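Local structure of beta-glucuronidase (6XXW) at residues Ser336-His341 with His548-Ala553; Ala510-His515 with Phe522-Gln527; Met530-Val535 with Ala582-Glu587. The protein probably hydrolyses beta-D-glucuronides as a family 2 glycoside hydrolase, and so is likely to release glucuronic acid from its conjugates. All blocks are in the same frame, centred on the assembly; numbering follows the deposited sequence.

Contact 1 of 3, residues Ser336-His341 with His548-Ala553; sequences SFRTSH and HIWNFA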
loop_
_atom_site.group_PDB
_atom_site.type_symbol
_atom_site.label_atom_id
_atom_site.label_comp_id
_atom_site.label_asym_id
_atom_site.label_seq_id
_atom_site.Cartn_x
_atom_site.Cartn_y
_atom_site.Cartn_z
ATOM N N SER A 336 5.235 24.401 -17.656
ATOM C CA SER A 336 5.340 25.478 -16.678
ATOM C C SER A 336 5.143 24.945 -15.266
ATOM O O SER A 336 4.525 23.902 -15.063
ATOM C CB SER A 336 4.299 26.578 -16.953
ATOM O OG SER A 336 2.973 26.053 -16.959
ATOM N N PHE A 337 5.642 25.701 -14.279
ATOM C CA PHE A 337 5.214 25.492 -12.901
ATOM C C PHE A 337 5.327 26.797 -12.128
ATOM O O PHE A 337 5.925 27.770 -12.586
ATOM C CB PHE A 337 5.998 24.366 -12.192
ATOM C CG PHE A 337 7.468 24.632 -12.027
ATOM C CD1 PHE A 337 7.955 25.303 -10.909
ATOM C CD2 PHE A 337 8.371 24.156 -12.966
ATOM C CE1 PHE A 337 9.329 25.528 -10.757
ATOM C CE2 PHE A 337 9.737 24.378 -12.821
ATOM C CZ PHE A 337 10.215 25.065 -11.712
ATOM N N ARG A 338 4.715 26.809 -10.949
ATOM C CA ARG A 338 4.827 27.914 -10.006
ATOM C C ARG A 338 5.705 27.454 -8.853
ATOM O O ARG A 338 5.607 26.305 -8.415
ATOM C CB ARG A 338 3.436 28.359 -9.496
ATOM C CG ARG A 338 3.476 29.424 -8.377
ATOM C CD ARG A 338 2.081 30.018 -8.086
ATOM N NE ARG A 338 1.098 28.981 -7.765
ATOM C CZ ARG A 338 0.548 28.796 -6.567
ATOM N NH1 ARG A 338 0.867 29.573 -5.533
ATOM N NH2 ARG A 338 -0.339 27.832 -6.405
ATOM N N THR A 339 6.587 28.335 -8.375
ATOM C CA THR A 339 7.426 28.011 -7.221
ATOM C C THR A 339 6.657 28.241 -5.919
ATOM O O THR A 339 7.034 29.037 -5.059
ATOM C CB THR A 339 8.730 28.812 -7.231
ATOM O OG1 THR A 339 8.488 30.177 -6.854
ATOM C CG2 THR A 339 9.428 28.764 -8.612
ATOM N N SER A 340 5.549 27.522 -5.777
ATOM C CA SER A 340 4.831 27.532 -4.512
ATOM C C SER A 340 5.743 27.023 -3.397
ATOM O O SER A 340 6.404 25.991 -3.561
ATOM C CB SER A 340 3.573 26.668 -4.643
ATOM O OG SER A 340 3.806 25.553 -5.491
ATOM N N HIS A 341 5.836 27.761 -2.279
ATOM C CA HIS A 341 5.326 29.124 -2.099
ATOM C C HIS A 341 6.470 30.021 -1.639
ATOM O O HIS A 341 6.383 30.646 -0.587
ATOM C CB HIS A 341 4.206 29.176 -1.048
ATOM C CG HIS A 341 3.025 28.308 -1.366
ATOM N ND1 HIS A 341 2.190 28.553 -2.436
ATOM C CD2 HIS A 341 2.541 27.201 -0.756
ATOM C CE1 HIS A 341 1.237 27.637 -2.466
ATOM N NE2 HIS A 341 1.430 26.803 -1.459
ATOM N N HIS A 548 -2.914 24.710 -13.546
ATOM C CA HIS A 548 -1.859 24.175 -12.699
ATOM C C HIS A 548 -2.511 23.289 -11.644
ATOM O O HIS A 548 -3.293 23.770 -10.810
ATOM C CB HIS A 548 -1.035 25.297 -12.053
ATOM C CG HIS A 548 0.086 25.810 -12.913
ATOM N ND1 HIS A 548 1.055 26.673 -12.440
ATOM C CD2 HIS A 548 0.398 25.575 -14.211
ATOM C CE1 HIS A 548 1.917 26.942 -13.405
ATOM N NE2 HIS A 548 1.538 26.297 -14.495
ATOM N N ILE A 549 -2.196 22.009 -11.684
ATOM C CA ILE A 549 -2.715 21.063 -10.707
ATOM C C ILE A 549 -1.878 21.158 -9.435
ATOM O O ILE A 549 -0.654 21.305 -9.486
ATOM C CB ILE A 549 -2.716 19.633 -11.293
ATOM C CG1 ILE A 549 -3.804 19.472 -12.370
ATOM C CG2 ILE A 549 -2.965 18.579 -10.201
ATOM C CD1 ILE A 549 -3.482 20.072 -13.750
ATOM N N TRP A 550 -2.540 21.104 -8.285
ATOM C CA TRP A 550 -1.879 20.949 -6.994
ATOM C C TRP A 550 -1.934 19.474 -6.613
ATOM O O TRP A 550 -3.031 18.940 -6.436
ATOM C CB TRP A 550 -2.597 21.769 -5.925
ATOM C CG TRP A 550 -1.856 21.812 -4.648
ATOM C CD1 TRP A 550 -2.080 21.061 -3.529
ATOM C CD2 TRP A 550 -0.730 22.635 -4.370
ATOM N NE1 TRP A 550 -1.159 21.388 -2.558
ATOM C CE2 TRP A 550 -0.319 22.352 -3.052
ATOM C CE3 TRP A 550 -0.037 23.602 -5.107
ATOM C CZ2 TRP A 550 0.757 23.013 -2.443
ATOM C CZ3 TRP A 550 1.044 24.255 -4.506
ATOM C CH2 TRP A 550 1.430 23.951 -3.192
ATOM N N ASN A 551 -0.776 18.815 -6.451
ATOM C CA ASN A 551 0.591 19.363 -6.515
ATOM C C ASN A 551 1.367 18.456 -7.463
ATOM O O ASN A 551 0.866 17.391 -7.823
ATOM C CB ASN A 551 1.258 19.355 -5.129
ATOM C CG ASN A 551 2.637 20.033 -5.105
ATOM O OD1 ASN A 551 3.657 19.441 -5.491
ATOM N ND2 ASN A 551 2.673 21.270 -4.615
ATOM N N PHE A 552 2.578 18.865 -7.853
ATOM C CA PHE A 552 3.472 17.970 -8.590
ATOM C C PHE A 552 3.664 16.649 -7.843
ATOM O O PHE A 552 3.504 15.569 -8.423
ATOM C CB PHE A 552 4.821 18.659 -8.831
ATOM C CG PHE A 552 5.859 17.784 -9.524
ATOM C CD1 PHE A 552 5.807 17.567 -10.896
ATOM C CD2 PHE A 552 6.908 17.223 -8.799
ATOM C CE1 PHE A 552 6.764 16.779 -11.536
ATOM C CE2 PHE A 552 7.875 16.430 -9.422
ATOM C CZ PHE A 552 7.805 16.208 -10.800
ATOM N N ALA A 553 3.989 16.708 -6.549
ATOM C CA ALA A 553 4.283 15.485 -5.803
ATOM C C ALA A 553 3.852 15.609 -4.345
ATOM O O ALA A 553 3.837 16.710 -3.782
ATOM C CB ALA A 553 5.781 15.154 -5.855
HETATM O O HOH W 1 0.301 27.242 -9.703
#

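Contact 2 of 3, residues Ala510-His515 with Phe522-Gln527; sequences AISGFH and FTEEYQ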
loop_
_atom_site.group_PDB
_atom_site.type_symbol
_atom_site.label_atom_id
_atom_site.label_comp_id
_atom_site.label_asym_id
_atom_site.label_seq_id
_atom_site.Cartn_x
_atom_site.Cartn_y
_atom_site.Cartn_z
ATOM N N ALA A 510 -4.743 11.739 -2.760
ATOM C CA ALA A 510 -4.899 10.355 -3.204
ATOM C C ALA A 510 -3.779 9.515 -2.605
ATOM O O ALA A 510 -2.600 9.802 -2.827
ATOM C CB ALA A 510 -4.897 10.235 -4.735
ATOM N N ILE A 511 -4.139 8.502 -1.825
ATOM C CA ILE A 511 -3.146 7.548 -1.351
ATOM C C ILE A 511 -2.850 6.584 -2.491
ATOM O O ILE A 511 -3.771 6.000 -3.067
ATOM C CB ILE A 511 -3.645 6.787 -0.113
ATOM C CG1 ILE A 511 -4.141 7.741 0.980
ATOM C CG2 ILE A 511 -2.534 5.870 0.411
ATOM C CD1 ILE A 511 -3.156 8.798 1.354
ATOM N N SER A 512 -1.571 6.424 -2.826
ATOM C CA SER A 512 -1.194 5.482 -3.872
ATOM C C SER A 512 -1.694 4.078 -3.524
ATOM O O SER A 512 -1.450 3.576 -2.429
ATOM C CB SER A 512 0.332 5.490 -4.043
ATOM O OG SER A 512 0.708 4.696 -5.147
ATOM N N GLY A 513 -2.426 3.449 -4.441
ATOM C CA GLY A 513 -2.993 2.148 -4.154
ATOM C C GLY A 513 -4.385 2.143 -3.570
ATOM O O GLY A 513 -4.994 1.070 -3.500
ATOM N N PHE A 514 -4.894 3.285 -3.114
ATOM C CA PHE A 514 -6.305 3.384 -2.741
ATOM C C PHE A 514 -7.132 3.548 -4.008
ATOM O O PHE A 514 -6.993 4.553 -4.710
ATOM C CB PHE A 514 -6.552 4.563 -1.795
ATOM C CG PHE A 514 -6.282 4.255 -0.346
ATOM C CD1 PHE A 514 -5.281 3.365 0.019
ATOM C CD2 PHE A 514 -7.026 4.862 0.649
ATOM C CE1 PHE A 514 -5.034 3.087 1.357
ATOM C CE2 PHE A 514 -6.788 4.588 1.992
ATOM C CZ PHE A 514 -5.793 3.696 2.344
ATOM N N HIS A 515 -8.003 2.570 -4.294
ATOM C CA HIS A 515 -8.847 2.576 -5.484
ATOM C C HIS A 515 -10.299 2.389 -5.082
ATOM O O HIS A 515 -10.585 1.617 -4.162
ATOM C CB HIS A 515 -8.492 1.436 -6.443
ATOM C CG HIS A 515 -7.176 1.604 -7.142
ATOM N ND1 HIS A 515 -7.043 2.320 -8.311
ATOM C CD2 HIS A 515 -5.943 1.121 -6.854
ATOM C CE1 HIS A 515 -5.781 2.282 -8.707
ATOM N NE2 HIS A 515 -5.093 1.559 -7.841
ATOM N N PHE A 522 -9.857 10.358 -1.432
ATOM C CA PHE A 522 -8.547 9.783 -1.108
ATOM C C PHE A 522 -8.176 8.634 -2.049
ATOM O O PHE A 522 -7.093 8.066 -1.901
ATOM C CB PHE A 522 -8.422 9.326 0.359
ATOM C CG PHE A 522 -8.394 10.482 1.346
ATOM C CD1 PHE A 522 -9.561 10.905 1.971
ATOM C CD2 PHE A 522 -7.201 11.150 1.627
ATOM C CE1 PHE A 522 -9.547 11.987 2.872
ATOM C CE2 PHE A 522 -7.180 12.238 2.536
ATOM C CZ PHE A 522 -8.356 12.648 3.144
ATOM N N THR A 523 -9.006 8.306 -3.032
ATOM C CA THR A 523 -8.638 7.288 -4.007
ATOM C C THR A 523 -8.016 7.945 -5.238
ATOM O O THR A 523 -8.221 9.128 -5.509
ATOM C CB THR A 523 -9.856 6.458 -4.418
ATOM O OG1 THR A 523 -10.807 7.299 -5.080
ATOM C CG2 THR A 523 -10.529 5.855 -3.173
ATOM N N GLU A 524 -7.241 7.152 -5.984
ATOM C CA GLU A 524 -6.683 7.650 -7.237
ATOM C C GLU A 524 -7.780 7.997 -8.233
ATOM O O GLU A 524 -7.633 8.950 -9.012
ATOM C CB GLU A 524 -5.718 6.613 -7.834
ATOM C CG GLU A 524 -4.549 6.259 -6.914
ATOM C CD GLU A 524 -3.435 5.485 -7.634
ATOM O OE1 GLU A 524 -3.240 5.717 -8.852
ATOM O OE2 GLU A 524 -2.769 4.650 -6.986
ATOM N N GLU A 525 -8.893 7.246 -8.214
ATOM C CA GLU A 525 -9.997 7.526 -9.126
ATOM C C GLU A 525 -10.602 8.896 -8.854
ATOM O O GLU A 525 -10.902 9.647 -9.789
ATOM C CB GLU A 525 -11.071 6.441 -9.002
ATOM C CG GLU A 525 -10.727 5.159 -9.763
ATOM C CD GLU A 525 -9.719 4.295 -9.021
ATOM O OE1 GLU A 525 -9.437 4.592 -7.834
ATOM O OE2 GLU A 525 -9.211 3.328 -9.625
ATOM N N TYR A 526 -10.819 9.228 -7.577
ATOM C CA TYR A 526 -11.447 10.501 -7.261
ATOM C C TYR A 526 -10.564 11.652 -7.706
ATOM O O TYR A 526 -11.054 12.634 -8.277
ATOM C CB TYR A 526 -11.748 10.593 -5.765
ATOM C CG TYR A 526 -12.732 11.699 -5.428
ATOM C CD1 TYR A 526 -12.293 13.016 -5.265
ATOM C CD2 TYR A 526 -14.089 11.438 -5.308
ATOM C CE1 TYR A 526 -13.182 14.041 -4.975
ATOM C CE2 TYR A 526 -14.988 12.451 -5.003
ATOM C CZ TYR A 526 -14.525 13.753 -4.842
ATOM O OH TYR A 526 -15.406 14.766 -4.548
ATOM N N GLN A 527 -9.251 11.535 -7.473
ATOM C CA GLN A 527 -8.329 12.577 -7.903
ATOM C C GLN A 527 -8.409 12.787 -9.414
ATOM O O GLN A 527 -8.503 13.927 -9.889
ATOM C CB GLN A 527 -6.905 12.231 -7.455
ATOM C CG GLN A 527 -5.833 13.191 -7.998
ATOM C CD GLN A 527 -4.419 12.705 -7.694
ATOM O OE1 GLN A 527 -4.143 11.510 -7.731
ATOM N NE2 GLN A 527 -3.521 13.635 -7.400
#

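Contact 3 of 3, residues Met530-Val535 with Ala582-Glu587; sequences MIKRFV and AHFLKE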
loop_
_atom_site.group_PDB
_atom_site.type_symbol
_atom_site.label_atom_id
_atom_site.label_comp_id
_atom_site.label_asym_id
_atom_site.label_seq_id
_atom_site.Cartn_x
_atom_site.Cartn_y
_atom_site.Cartn_z
ATOM N N MET A 530 -11.999 14.295 -10.461
ATOM C CA MET A 530 -12.082 15.705 -10.106
ATOM C C MET A 530 -11.282 16.554 -11.089
ATOM O O MET A 530 -11.788 17.536 -11.643
ATOM C CB MET A 530 -11.574 15.906 -8.678
ATOM C CG MET A 530 -11.479 17.373 -8.288
ATOM S SD MET A 530 -10.771 17.579 -6.641
ATOM C CE MET A 530 -10.884 19.372 -6.460
ATOM N N ILE A 531 -10.036 16.165 -11.350
ATOM C CA ILE A 531 -9.184 16.965 -12.224
ATOM C C ILE A 531 -9.760 16.992 -13.635
ATOM O O ILE A 531 -9.806 18.045 -14.287
ATOM C CB ILE A 531 -7.739 16.424 -12.182
ATOM C CG1 ILE A 531 -7.047 16.887 -10.894
ATOM C CG2 ILE A 531 -6.953 16.851 -13.408
ATOM C CD1 ILE A 531 -5.734 16.171 -10.607
ATOM N N LYS A 532 -10.267 15.846 -14.102
ATOM C CA LYS A 532 -10.853 15.760 -15.439
ATOM C C LYS A 532 -12.051 16.690 -15.591
ATOM O O LYS A 532 -12.214 17.344 -16.628
ATOM C CB LYS A 532 -11.260 14.312 -15.725
ATOM C CG LYS A 532 -11.990 14.100 -17.032
ATOM C CD LYS A 532 -12.221 12.610 -17.288
ATOM C CE LYS A 532 -13.418 12.079 -16.505
ATOM N NZ LYS A 532 -13.830 10.703 -16.952
ATOM N N ARG A 533 -12.902 16.764 -14.570
ATOM C CA ARG A 533 -14.096 17.598 -14.667
ATOM C C ARG A 533 -13.745 19.078 -14.590
ATOM O O ARG A 533 -14.371 19.907 -15.261
ATOM C CB ARG A 533 -15.084 17.215 -13.567
ATOM C CG ARG A 533 -15.654 15.814 -13.740
ATOM C CD ARG A 533 -16.663 15.506 -12.659
ATOM N NE ARG A 533 -17.941 16.162 -12.913
ATOM C CZ ARG A 533 -19.123 15.636 -12.605
ATOM N NH1 ARG A 533 -19.185 14.443 -12.028
ATOM N NH2 ARG A 533 -20.240 16.304 -12.866
ATOM N N PHE A 534 -12.753 19.429 -13.773
ATOM C CA PHE A 534 -12.296 20.817 -13.722
ATOM C C PHE A 534 -11.814 21.285 -15.099
ATOM O O PHE A 534 -12.228 22.342 -15.588
ATOM C CB PHE A 534 -11.173 20.965 -12.692
ATOM C CG PHE A 534 -11.632 21.302 -11.297
ATOM C CD1 PHE A 534 -12.405 20.416 -10.560
ATOM C CD2 PHE A 534 -11.255 22.504 -10.705
ATOM C CE1 PHE A 534 -12.799 20.728 -9.260
ATOM C CE2 PHE A 534 -11.657 22.826 -9.415
ATOM C CZ PHE A 534 -12.423 21.937 -8.686
ATOM N N VAL A 535 -10.945 20.505 -15.754
ATOM C CA VAL A 535 -10.375 21.002 -17.009
ATOM C C VAL A 535 -11.384 20.986 -18.154
ATOM O O VAL A 535 -11.255 21.785 -19.095
ATOM C CB VAL A 535 -9.087 20.252 -17.389
ATOM C CG1 VAL A 535 -8.045 20.426 -16.279
ATOM C CG2 VAL A 535 -9.364 18.765 -17.707
ATOM N N ALA A 582 -1.635 11.152 -13.373
ATOM C CA ALA A 582 -0.481 11.542 -14.188
ATOM C C ALA A 582 -0.645 11.082 -15.630
ATOM O O ALA A 582 -0.283 11.800 -16.569
ATOM C CB ALA A 582 0.811 10.969 -13.604
ATOM N N HIS A 583 -1.190 9.880 -15.830
ATOM C CA HIS A 583 -1.384 9.397 -17.190
ATOM C C HIS A 583 -2.526 10.119 -17.895
ATOM O O HIS A 583 -2.442 10.363 -19.104
ATOM C CB HIS A 583 -1.591 7.887 -17.152
ATOM C CG HIS A 583 -0.515 7.187 -16.392
ATOM N ND1 HIS A 583 0.731 6.949 -16.933
ATOM C CD2 HIS A 583 -0.460 6.756 -15.109
ATOM C CE1 HIS A 583 1.489 6.350 -16.031
ATOM N NE2 HIS A 583 0.794 6.228 -14.913
ATOM N N PHE A 584 -3.588 10.485 -17.171
ATOM C CA PHE A 584 -4.622 11.326 -17.770
ATOM C C PHE A 584 -4.033 12.650 -18.252
ATOM O O PHE A 584 -4.301 13.096 -19.373
ATOM C CB PHE A 584 -5.758 11.585 -16.772
ATOM C CG PHE A 584 -6.692 12.691 -17.207
ATOM C CD1 PHE A 584 -7.705 12.443 -18.116
ATOM C CD2 PHE A 584 -6.522 13.989 -16.743
ATOM C CE1 PHE A 584 -8.558 13.474 -18.535
ATOM C CE2 PHE A 584 -7.350 15.018 -17.169
ATOM C CZ PHE A 584 -8.372 14.758 -18.065
ATOM N N LEU A 585 -3.211 13.289 -17.419
ATOM C CA LEU A 585 -2.633 14.580 -17.805
ATOM C C LEU A 585 -1.669 14.434 -18.979
ATOM O O LEU A 585 -1.644 15.283 -19.881
ATOM C CB LEU A 585 -1.939 15.224 -16.603
ATOM C CG LEU A 585 -2.874 15.732 -15.491
ATOM C CD1 LEU A 585 -2.081 16.196 -14.272
ATOM C CD2 LEU A 585 -3.826 16.827 -15.988
ATOM N N LYS A 586 -0.874 13.359 -18.999
ATOM C CA LYS A 586 0.011 13.141 -20.140
ATOM C C LYS A 586 -0.778 13.076 -21.439
ATOM O O LYS A 586 -0.365 13.648 -22.456
ATOM C CB LYS A 586 0.823 11.856 -19.956
ATOM C CG LYS A 586 1.874 11.595 -21.053
ATOM C CD LYS A 586 2.694 10.349 -20.728
ATOM C CE LYS A 586 3.492 9.847 -21.928
ATOM N NZ LYS A 586 4.551 10.793 -22.369
ATOM N N GLU A 587 -1.915 12.375 -21.427
ATOM C CA GLU A 587 -2.694 12.223 -22.648
ATOM C C GLU A 587 -3.365 13.535 -23.041
ATOM O O GLU A 587 -3.337 13.920 -24.216
ATOM C CB GLU A 587 -3.727 11.110 -22.484
ATOM C CG GLU A 587 -4.208 10.554 -23.820
ATOM C CD GLU A 587 -5.673 10.161 -23.802
ATOM O OE1 GLU A 587 -6.330 10.254 -24.862
ATOM O OE2 GLU A 587 -6.167 9.756 -22.728
#

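Contact 1 of 3, residues Ser336-His341 with His548-Ala553
Trp550 lays its six-membered ring almost parallel to the His341 imidazole, with the planes at 16°, yet the two are slid so far apart that they barely overlap. His341 NE2 reaches Trp550 CH2 at 3.3 Å, while the ring centroids stay 5.2 Å apart. At the indole rim Ser340 OG lies close to the ring plane, 3.2 Å from Trp550 CZ3; the same hydroxyl is hydrogen-bonded to Lys306 O. With CG anti to the backbone N (chi1 -171°), the indole is carried toward Ser340 and His341.

Deeper down, His548 spans the gap between the strands. His548 NE2 donates to Ser336 OG at 2.9 Å, the oxygen lying in the imidazole plane. On the other side of the ring a water lies 2.9 Å from His548 ND1. This water accepts from Arg338 NE at 2.7 Å, so a single water links the two side chains. The guanidinium end of Arg338 goes on to salt bridges with Glu362 and Glu505, and His341 ND1 is hydrogen-bonded to Glu362 as well. Strand 297-305 runs between strands 336-338 and 544-550, parallel to both. Inward-facing side chains meeting across an intervening strand are what the interior of a TIM barrel looks like, here where a Tris molecule, probably from the crystallisation liquor, lies beside Trp550, consistent with a pocket.

Contact 2 of 3, residues Ala510-His515 with Phe522-Gln527
His515 ND1 donates to Glu525 OE2 at 2.7 Å where a TIM-barrel loop after strand 501-505 folds back on the N-terminal turn of helix 524-538. Glu525 OE2 lies in the imidazole plane and receives the proton on its syn lone pair, although the carboxylate is turned 63° against the ring. Thr523 is the helix N-cap, its OG1 accepting from Tyr526 N and also bonded to Leu520 O. Packing is tight where the backbones meet: Ile511 N bonds to Phe522 O at 3.0 Å, Glu524 N to Phe514 O at 2.9 Å, and the Ala510 methyl rests on Gln527 OE1, with Gln527 NE2 held by Gly570 O.

Looser are the partly exposed side chains of the type II turn Ile511-Phe514. Ser512 OG stays 3.9 Å from Glu524 OE2, bonding instead to Gly513 O of the second subunit, and the Phe514 ring packs on Val565 of the third. His515 NE2 reaches Glu524 OE2 of the second subunit, whose His583 NE2 also bonds Glu525 OE2; an alanine replacing His515 would probably cost each carboxylate one of its donors. Within the chain, Gly513 N meets the anti lone pair of Glu524 OE2 at 2.8 Å, almost straight at 177°.

Contact 3 of 3, residues Met530-Val535 with Ala582-Glu587
Phe584 drives its ring at helix 530-535, and this one side chain supplies the largest share of the surface buried between two of the outer helices of the TIM barrel. The helix segments run at 28° to each other, their axes 10.9 Å apart, a spacing wide enough that side chains have to bridge it; the ring does most of that work. Its leading atom, Phe584 CZ, comes up against the backbone of the other helix, 3.7 Å from Lys532 CA, and lies equally near Lys532 CB.

From there the Lys532 chain crosses the ring at about a right angle, its CG 3.8 Å from Phe584 CE1. Thus the aliphatic part of the lysine meets the phenyl obliquely, on the solvent side, whereas a bend at chi3 (80°) carries the amine away to a salt bridge with Glu529. Val535 and Phe584 point at each other from opposite directions, Val535 CG2 meeting the ring edge 4.1 Å from Phe584 CZ.

Ile531 makes the inner half of the contact. Its CG2 lies 4.2 Å from Phe584 CE2, obliquely to the ring, and serves a second neighbour in Leu585. Beneath, the side chains of Ile531 and Leu585 both rest on Ile549 of strand 544-550, and Leu585 also touches Ile332 of helix 319-332. The contact is therefore apolar packing that runs from the barrel wall out to a solvent-exposed lysine. At its inner end the Ile531 and Leu585 side chains cross at about a right angle, with Ile531 CG2 meeting Leu585 CD2 at 4.1 Å.

In the fold
All three contacts belong to the TIM barrel domain, at different depths. Contact 1 lies inside the barrel, contact 3 in the helical layer outside it, and contact 2 in a loop and helix start at the subunit interfaces; their centres are about 19 Å (1 to 2), about 15 Å (1 to 3) and about 14 Å (2 to 3) apart. Along the chain come 336-341, both segments of contact 2, 530-535, 548-553 and 582-587. Helix 524-538 serves contacts 2 and 3 and leads into strand 544-550 of contact 1, which through Ile549 faces the helices as well as the pocket. Between subunits, Glu525 of contact 2 meets His583, a contact 3 residue, of the second subunit.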